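Local coordinates for EAL/GGDEF domain protein (Methylococcus capsulatus, PDB 3ICL) that belongs to the GGDEF-domain family, the modelled fragment being a compact alpha/beta fold whose helices pack around a central five-stranded mixed sheet, at residues Ser120-Ile125 and His148-Gly153; Val98-Leu103 and Asn155-Phe160. The protein carries 1 engineered substitution. One frame throughout, in Å; residues are numbered along the deposited sequence.

Contact 1 of 2, residues Ser120-Ile125 and His148-Gly153; sequences SVSIGI and HAKSRG. With SO4 (sulfate ion), chain C.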
ATOM      1  N   SER A 120       0.187 -12.816  -3.419  1.00 21.01           N
ATOM      2  CA  SER A 120      -0.674 -12.245  -4.449  1.00 22.59           C
ATOM      3  C   SER A 120      -1.049 -10.877  -3.862  1.00 21.29           C
ATOM      4  O   SER A 120      -1.336 -10.769  -2.669  1.00 27.36           O
ATOM      5  CB  SER A 120      -1.909 -13.127  -4.663  1.00 21.92           C
ATOM      6  OG  SER A 120      -2.598 -13.331  -3.446  1.00 30.50           O
ATOM      7  N   VAL A 121      -1.039  -9.838  -4.693  1.00 20.63           N
ATOM      8  CA  VAL A 121      -1.305  -8.474  -4.226  1.00 16.94           C
ATOM      9  C   VAL A 121      -2.379  -7.722  -5.013  1.00 21.27           C
ATOM     10  O   VAL A 121      -2.484  -7.870  -6.229  1.00 21.69           O
ATOM     11  CB  VAL A 121       0.007  -7.633  -4.294  1.00 20.48           C
ATOM     12  CG1 VAL A 121      -0.255  -6.194  -3.899  1.00 17.10           C
ATOM     13  CG2 VAL A 121       1.072  -8.249  -3.391  1.00 21.98           C
ATOM     14  N   SER A 122      -3.174  -6.918  -4.310  1.00 13.06           N
ATOM     15  CA  SER A 122      -4.211  -6.101  -4.949  1.00 15.79           C
ATOM     16  C   SER A 122      -4.079  -4.685  -4.420  1.00 16.79           C
ATOM     17  O   SER A 122      -3.981  -4.473  -3.211  1.00 17.91           O
ATOM     18  CB  SER A 122      -5.615  -6.626  -4.645  1.00 13.43           C
ATOM     19  OG  SER A 122      -5.925  -7.756  -5.437  1.00 21.56           O
ATOM     20  N   ILE A 123      -4.079  -3.714  -5.326  1.00 12.16           N
ATOM     21  CA  ILE A 123      -3.927  -2.325  -4.932  1.00 12.62           C
ATOM     22  C   ILE A 123      -5.053  -1.410  -5.406  1.00 17.30           C
ATOM     23  O   ILE A 123      -5.431  -1.424  -6.580  1.00 15.54           O
ATOM     24  CB  ILE A 123      -2.602  -1.750  -5.473  1.00 13.18           C
ATOM     25  CG1 ILE A 123      -1.422  -2.591  -4.969  1.00 18.66           C
ATOM     26  CG2 ILE A 123      -2.459  -0.292  -5.044  1.00 14.40           C
ATOM     27  CD1 ILE A 123      -0.074  -2.157  -5.519  1.00 27.90           C
ATOM     28  N   GLY A 124      -5.575  -0.612  -4.482  1.00 15.00           N
ATOM     29  CA  GLY A 124      -6.616   0.341  -4.825  1.00 14.79           C
ATOM     30  C   GLY A 124      -5.983   1.721  -4.788  1.00 13.96           C
ATOM     31  O   GLY A 124      -5.175   2.001  -3.899  1.00 17.27           O
ATOM     32  N   ILE A 125      -6.361   2.554  -5.627  1.00 13.75           N
ATOM     33  CA  ILE A 125      -5.704   3.857  -5.651  1.00 15.00           C
ATOM     34  C   ILE A 125      -6.677   5.029  -5.566  1.00 13.55           C
ATOM     35  O   ILE A 125      -7.721   5.042  -6.227  1.00 13.13           O
ATOM     36  CB  ILE A 125      -4.840   4.070  -6.932  1.00 16.54           C
ATOM     37  CG1 ILE A 125      -3.648   3.106  -6.966  1.00 18.36           C
ATOM     38  CG2 ILE A 125      -4.298   5.492  -6.950  1.00 11.70           C
ATOM     39  CD1 ILE A 125      -2.917   3.068  -8.289  1.00 28.46           C
ATOM     40  N   HIS A 148     -12.288  -3.932  -4.963  1.00 21.37           N
ATOM     41  CA  HIS A 148     -12.836  -4.135  -6.299  1.00 23.02           C
ATOM     42  C   HIS A 148     -11.793  -4.882  -7.122  1.00 27.70           C
ATOM     43  O   HIS A 148     -12.104  -5.854  -7.816  1.00 28.35           O
ATOM     44  CB  HIS A 148     -13.159  -2.792  -6.961  1.00 26.46           C
ATOM     45  CG  HIS A 148     -14.486  -2.223  -6.560  1.00 37.97           C
ATOM     46  ND1 HIS A 148     -14.827  -0.905  -6.777  1.00 41.50           N
ATOM     47  CD2 HIS A 148     -15.566  -2.799  -5.981  1.00 41.54           C
ATOM     48  CE1 HIS A 148     -16.059  -0.693  -6.347  1.00 36.24           C
ATOM     49  NE2 HIS A 148     -16.530  -1.827  -5.859  1.00 40.88           N
ATOM     50  N   ALA A 149     -10.551  -4.421  -7.030  1.00 24.84           N
ATOM     51  CA  ALA A 149      -9.449  -5.041  -7.749  1.00 25.07           C
ATOM     52  C   ALA A 149      -9.330  -6.502  -7.327  1.00 25.19           C
ATOM     53  O   ALA A 149      -9.308  -7.400  -8.164  1.00 30.53           O
ATOM     54  CB  ALA A 149      -8.146  -4.297  -7.450  1.00 20.29           C
ATOM     55  N   LYS A 150      -9.270  -6.727  -6.020  1.00 15.42           N
ATOM     56  CA  LYS A 150      -9.147  -8.072  -5.466  1.00 20.40           C
ATOM     57  C   LYS A 150     -10.242  -9.011  -5.964  1.00 26.03           C
ATOM     58  O   LYS A 150     -10.017 -10.209  -6.128  1.00 24.94           O
ATOM     59  CB  LYS A 150      -9.189  -8.013  -3.937  1.00 20.79           C
ATOM     60  CG  LYS A 150      -8.914  -9.345  -3.259  1.00 28.88           C
ATOM     61  CD  LYS A 150      -9.032  -9.233  -1.747  1.00 32.70           C
ATOM     62  CE  LYS A 150      -8.813 -10.576  -1.082  1.00 38.37           C
ATOM     63  NZ  LYS A 150      -9.208 -10.554   0.354  1.00 43.54           N
ATOM     64  N   SER A 151     -11.428  -8.468  -6.205  1.00 29.71           N
ATOM     65  CA  SER A 151     -12.542  -9.285  -6.666  1.00 31.26           C
ATOM     66  C   SER A 151     -12.424  -9.709  -8.131  1.00 37.11           C
ATOM     67  O   SER A 151     -12.985 -10.729  -8.523  1.00 44.74           O
ATOM     68  CB  SER A 151     -13.866  -8.541  -6.459  1.00 33.27           C
ATOM     69  OG  SER A 151     -14.013  -7.508  -7.415  1.00 37.25           O
ATOM     70  N   ARG A 152     -11.663  -8.975  -8.894  1.00 29.19           N
ATOM     71  CA  ARG A 152     -11.560  -9.202 -10.300  1.00 35.56           C
ATOM     72  C   ARG A 152     -10.248  -9.937 -10.703  1.00 38.68           C
ATOM     73  O   ARG A 152     -10.051 -10.276 -11.846  1.00 39.55           O
ATOM     74  CB  ARG A 152     -11.779  -7.898 -11.042  1.00 41.26           C
ATOM     75  CG  ARG A 152     -10.541  -7.324 -11.603  1.00 50.59           C
ATOM     76  CD  ARG A 152     -10.737  -6.327 -12.732  1.00 60.70           C
ATOM     77  NE  ARG A 152      -9.741  -5.245 -12.651  1.00 65.17           N
ATOM     78  CZ  ARG A 152      -9.938  -3.964 -12.973  1.00 69.23           C
ATOM     79  NH1 ARG A 152     -11.109  -3.507 -13.448  1.00 69.22           N
ATOM     80  NH2 ARG A 152      -8.931  -3.124 -12.839  1.00 69.76           N
ATOM     81  N   GLY A 153      -9.381 -10.196  -9.735  1.00 36.51           N
ATOM     82  CA  GLY A 153      -8.094 -10.820 -10.008  1.00 35.45           C
ATOM     83  C   GLY A 153      -7.039 -10.573  -8.942  1.00 31.56           C
ATOM     84  O   GLY A 153      -7.350 -10.106  -7.846  1.00 29.87           O
TER
HETATM   85  S   SO4 C 171      -9.200  -9.024   3.735  1.00 50.39           S
HETATM   86  O1  SO4 C 171      -9.326  -7.626   4.190  1.00 50.39           O
HETATM   87  O2  SO4 C 171      -8.535  -9.819   4.787  1.00 60.32           O
HETATM   88  O3  SO4 C 171     -10.542  -9.576   3.469  1.00 47.78           O
HETATM   89  O4  SO4 C 171      -8.388  -9.074   2.501  1.00 43.81           O
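Ser122 meets the last turn of the helix at Ala149 and Lys150, inside the beta-alpha-beta crossover in which strand 121-127 leads through helix 135-152 to strand 156-159. The two segments run roughly antiparallel, their axes 7.3 Å apart at closest, and the groups that meet between them are small. Ser122 OG sits 3.2 Å from Lys150 CA, and its CB lies 3.9 Å from Lys150 CB. Ala149 turns its methyl to the strand, with CB 4.0 Å from the carbonyl O of Ile123; so short a side chain suits this close approach. A hydroxyl buried here needs polar partners, and Ser122 OG, anti to its own carbonyl carbon (chi1 -78°), is hydrogen-bonded to Asp39 OD2 and Asn156 OD1. Asn156 ND2 donates to the carbonyl O of Ala149, so one amide joins both sides of the contact. Gly153, just past the helix, has a positive phi of 158°, and a beta carbon there would collide with the carbonyl O of Arg152. The aliphatic base of Lys150 lies beside Ser122, whereas its extended chain leads away to a sulfate ion, probably from the crystallisation liquor and also hydrogen-bonded to Tyr147 and Lys81, with NZ 2.7 Å from sulfate O4.

Contact 2 of 2, residues Val98-Leu103 and Asn155-Phe160; sequences VAQKIL and NNYQFF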
ATOM      1  N   VAL A  98       3.960   4.041  -9.469  1.00 14.96           N
ATOM      2  CA  VAL A  98       4.430   3.596  -8.160  1.00 16.02           C
ATOM      3  C   VAL A  98       3.791   2.239  -7.871  1.00 16.62           C
ATOM      4  O   VAL A  98       4.450   1.329  -7.391  1.00 18.74           O
ATOM      5  CB  VAL A  98       4.068   4.612  -7.044  1.00 18.66           C
ATOM      6  CG1 VAL A  98       4.446   4.051  -5.686  1.00 20.71           C
ATOM      7  CG2 VAL A  98       4.804   5.916  -7.274  1.00 22.62           C
ATOM      8  N   ALA A  99       2.507   2.101  -8.188  1.00 14.61           N
ATOM      9  CA  ALA A  99       1.807   0.846  -7.989  1.00 13.94           C
ATOM     10  C   ALA A  99       2.472  -0.264  -8.821  1.00 22.77           C
ATOM     11  O   ALA A  99       2.561  -1.415  -8.385  1.00 21.27           O
ATOM     12  CB  ALA A  99       0.344   1.002  -8.403  1.00 11.47           C
ATOM     13  N   GLN A 100       2.928   0.079 -10.023  1.00 18.00           N
ATOM     14  CA  GLN A 100       3.578  -0.902 -10.884  1.00 16.18           C
ATOM     15  C   GLN A 100       4.934  -1.329 -10.323  1.00 22.29           C
ATOM     16  O   GLN A 100       5.313  -2.499 -10.413  1.00 20.65           O
ATOM     17  CB  GLN A 100       3.736  -0.333 -12.297  1.00 15.57           C
ATOM     18  CG  GLN A 100       2.425  -0.344 -13.072  1.00 21.81           C
ATOM     19  CD  GLN A 100       2.465   0.502 -14.324  1.00 18.64           C
ATOM     20  OE1 GLN A 100       3.536   0.853 -14.823  1.00 22.40           O
ATOM     21  NE2 GLN A 100       1.294   0.825 -14.849  1.00  9.58           N
ATOM     22  N   LYS A 101       5.652  -0.385  -9.725  1.00 15.23           N
ATOM     23  CA  LYS A 101       6.961  -0.680  -9.149  1.00 15.46           C
ATOM     24  C   LYS A 101       6.798  -1.552  -7.899  1.00 18.76           C
ATOM     25  O   LYS A 101       7.646  -2.401  -7.600  1.00 13.15           O
ATOM     26  CB  LYS A 101       7.689   0.623  -8.804  1.00 18.76           C
ATOM     27  CG  LYS A 101       9.135   0.438  -8.379  1.00 30.11           C
ATOM     28  CD  LYS A 101       9.861   1.773  -8.282  1.00 38.61           C
ATOM     29  CE  LYS A 101      11.345   1.574  -8.017  1.00 44.77           C
ATOM     30  NZ  LYS A 101      12.085   2.866  -8.019  1.00 45.40           N
ATOM     31  N   ILE A 102       5.775  -1.348  -7.168  1.00 12.89           N
ATOM     32  CA  ILE A 102       5.497  -2.171  -5.996  1.00 14.90           C
ATOM     33  C   ILE A 102       5.172  -3.579  -6.469  1.00 19.25           C
ATOM     34  O   ILE A 102       5.699  -4.559  -5.941  1.00 20.11           O
ATOM     35  CB  ILE A 102       4.294  -1.641  -5.173  1.00 14.20           C
ATOM     36  CG1 ILE A 102       4.612  -0.276  -4.548  1.00 17.14           C
ATOM     37  CG2 ILE A 102       3.997  -2.604  -4.021  1.00 17.66           C
ATOM     38  CD1 ILE A 102       3.451   0.441  -3.953  1.00 26.81           C
ATOM     39  N   LEU A 103       4.267  -3.699  -7.412  1.00 17.61           N
ATOM     40  CA  LEU A 103       3.902  -5.019  -7.906  1.00 21.48           C
ATOM     41  C   LEU A 103       5.136  -5.755  -8.445  1.00 20.58           C
ATOM     42  O   LEU A 103       5.255  -6.970  -8.295  1.00 23.10           O
ATOM     43  CB  LEU A 103       2.802  -4.904  -8.979  1.00 16.99           C
ATOM     44  CG  LEU A 103       1.414  -4.442  -8.483  1.00 14.89           C
ATOM     45  CD1 LEU A 103       0.492  -4.161  -9.659  1.00 13.70           C
ATOM     46  CD2 LEU A 103       0.800  -5.500  -7.601  1.00 10.75           C
ATOM     47  N   ASN A 155      -2.571  -9.517  -8.232  1.00 17.10           N
ATOM     48  CA  ASN A 155      -1.383  -8.818  -8.717  1.00 20.84           C
ATOM     49  C   ASN A 155      -1.794  -7.697  -9.657  1.00 21.89           C
ATOM     50  O   ASN A 155      -1.225  -7.504 -10.731  1.00 19.36           O
ATOM     51  CB  ASN A 155      -0.439  -9.804  -9.397  1.00 26.71           C
ATOM     52  CG  ASN A 155      -0.023 -10.922  -8.461  1.00 29.76           C
ATOM     53  OD1 ASN A 155       0.197 -10.690  -7.271  1.00 22.96           O
ATOM     54  ND2 ASN A 155       0.086 -12.138  -8.990  1.00 26.66           N
ATOM     55  N   ASN A 156      -2.782  -6.936  -9.204  1.00 18.32           N
ATOM     56  CA  ASN A 156      -3.350  -5.850  -9.988  1.00 18.11           C
ATOM     57  C   ASN A 156      -3.603  -4.600  -9.168  1.00 17.29           C
ATOM     58  O   ASN A 156      -3.460  -4.592  -7.946  1.00 23.15           O
ATOM     59  CB  ASN A 156      -4.675  -6.316 -10.579  1.00 25.15           C
ATOM     60  CG  ASN A 156      -5.639  -6.825  -9.509  1.00 29.81           C
ATOM     61  OD1 ASN A 156      -5.237  -7.101  -8.376  1.00 28.56           O
ATOM     62  ND2 ASN A 156      -6.907  -6.964  -9.870  1.00 29.43           N
ATOM     63  N   TYR A 157      -3.996  -3.540  -9.858  1.00 10.65           N
ATOM     64  CA  TYR A 157      -4.314  -2.292  -9.201  1.00 13.33           C
ATOM     65  C   TYR A 157      -5.418  -1.616  -9.992  1.00 20.05           C
ATOM     66  O   TYR A 157      -5.645  -1.933 -11.157  1.00 20.95           O
ATOM     67  CB  TYR A 157      -3.079  -1.378  -9.119  1.00 17.70           C
ATOM     68  CG  TYR A 157      -2.635  -0.717 -10.420  1.00 17.63           C
ATOM     69  CD1 TYR A 157      -3.303   0.398 -10.933  1.00 19.02           C
ATOM     70  CD2 TYR A 157      -1.515  -1.183 -11.111  1.00 21.97           C
ATOM     71  CE1 TYR A 157      -2.861   1.036 -12.101  1.00 17.97           C
ATOM     72  CE2 TYR A 157      -1.068  -0.556 -12.278  1.00 18.40           C
ATOM     73  CZ  TYR A 157      -1.743   0.552 -12.763  1.00 15.52           C
ATOM     74  OH  TYR A 157      -1.283   1.175 -13.903  1.00 17.21           O
ATOM     75  N   GLN A 158      -6.132  -0.712  -9.342  1.00 18.19           N
ATOM     76  CA  GLN A 158      -7.169   0.034 -10.028  1.00 21.99           C
ATOM     77  C   GLN A 158      -7.502   1.295  -9.254  1.00 16.36           C
ATOM     78  O   GLN A 158      -7.397   1.337  -8.021  1.00 17.45           O
ATOM     79  CB  GLN A 158      -8.416  -0.829 -10.244  1.00 29.89           C
ATOM     80  CG  GLN A 158      -9.303  -1.030  -9.052  1.00 41.58           C
ATOM     81  CD  GLN A 158     -10.589  -1.738  -9.440  1.00 47.26           C
ATOM     82  OE1 GLN A 158     -10.564  -2.876  -9.907  1.00 49.48           O
ATOM     83  NE2 GLN A 158     -11.717  -1.062  -9.260  1.00 46.86           N
ATOM     84  N   PHE A 159      -7.869   2.339  -9.988  1.00 11.14           N
ATOM     85  CA  PHE A 159      -8.220   3.616  -9.379  1.00 15.23           C
ATOM     86  C   PHE A 159      -9.676   3.601  -8.953  1.00 19.53           C
ATOM     87  O   PHE A 159     -10.494   2.907  -9.548  1.00 16.78           O
ATOM     88  CB  PHE A 159      -8.040   4.768 -10.366  1.00 12.11           C
ATOM     89  CG  PHE A 159      -6.615   5.096 -10.675  1.00 15.76           C
ATOM     90  CD1 PHE A 159      -5.924   4.411 -11.666  1.00 15.22           C
ATOM     91  CD2 PHE A 159      -5.970   6.131  -9.996  1.00 16.89           C
ATOM     92  CE1 PHE A 159      -4.610   4.753 -11.988  1.00 21.70           C
ATOM     93  CE2 PHE A 159      -4.657   6.481 -10.310  1.00 14.93           C
ATOM     94  CZ  PHE A 159      -3.976   5.790 -11.308  1.00 20.05           C
ATOM     95  N   PHE A 160      -9.994   4.377  -7.925  1.00 13.15           N
ATOM     96  CA  PHE A 160     -11.364   4.480  -7.459  1.00 16.52           C
ATOM     97  C   PHE A 160     -12.184   5.141  -8.569  1.00 21.88           C
ATOM     98  O   PHE A 160     -11.697   6.051  -9.240  1.00 18.98           O
ATOM     99  CB  PHE A 160     -11.424   5.340  -6.191  1.00 14.81           C
ATOM    100  CG  PHE A 160     -12.826   5.614  -5.708  1.00 17.28           C
ATOM    101  CD1 PHE A 160     -13.408   6.867  -5.894  1.00 17.22           C
ATOM    102  CD2 PHE A 160     -13.572   4.614  -5.098  1.00 16.78           C
ATOM    103  CE1 PHE A 160     -14.714   7.118  -5.481  1.00 23.45           C
ATOM    104  CE2 PHE A 160     -14.879   4.852  -4.683  1.00 19.06           C
ATOM    105  CZ  PHE A 160     -15.452   6.109  -4.874  1.00 22.54           C
TER
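Ala99 faces Tyr157 and Leu103 faces Asn155 as the helical segment 98-103 runs nearly antiparallel to the edge strand 156-159, at 164° between their directions and 9.1 Å at the closest approach of their axes. The CA atoms of Ala99 and Tyr157 are 7.0 Å apart, a spacing that an aromatic ring can fill. Tyr157 supplies it: its CG occupies the crowded position between backbone N and carbonyl carbon (chi1 73°), and the ring lies against the helix. Ala99 CB sits over one face of that ring in a CH-pi contact, 4.2 Å from the centroid and offset toward the rim; a methyl suits the spot because it covers the face without holding the helix off. Leu103 comes in at the ring edge, near its plane, with CD1 3.9 Å from Tyr157 CD2, and its other methyl rests on the backbone of Asn155. Gln100, the residue after Ala99, suits the rim because its extended chain is long enough to bring an amide to the phenol: CG passes 3.6 Å from Tyr157 CE2, and NE2 donates a hydrogen bond of 2.8 Å to Tyr157 OH, bent to 140° at the hydrogen. Around this pair of segments, Tyr157 also packs on Ile123 and Ile125 of the neighbouring strand and Ala99 on Leu34 of strand 32-38, while Gln158, on the other face of the sheet, packs on Ala149 of helix 135-152.

From the N terminus, the chain lays down three helices and three strands of the main sheet before helix 96-106, the earlier half of contact 2, then passes the small hairpin of strands 110-112 and 115-117 and enters strand 121-127. Contact 1 opens there and closes at the end of helix 135-152, 23 residues on; the chain then returns as strand 156-159 to close contact 2. The smaller loop thus lies wholly within the larger, and the two do not cross. Their centres are about 8 Å apart, and the adjacent parallel strands join them: Ile123 N lies 2.8 Å from Asn156 O, a probable hydrogen bond. Together they fasten helices 96-106 and 135-152 to opposite faces of one margin of the sheet.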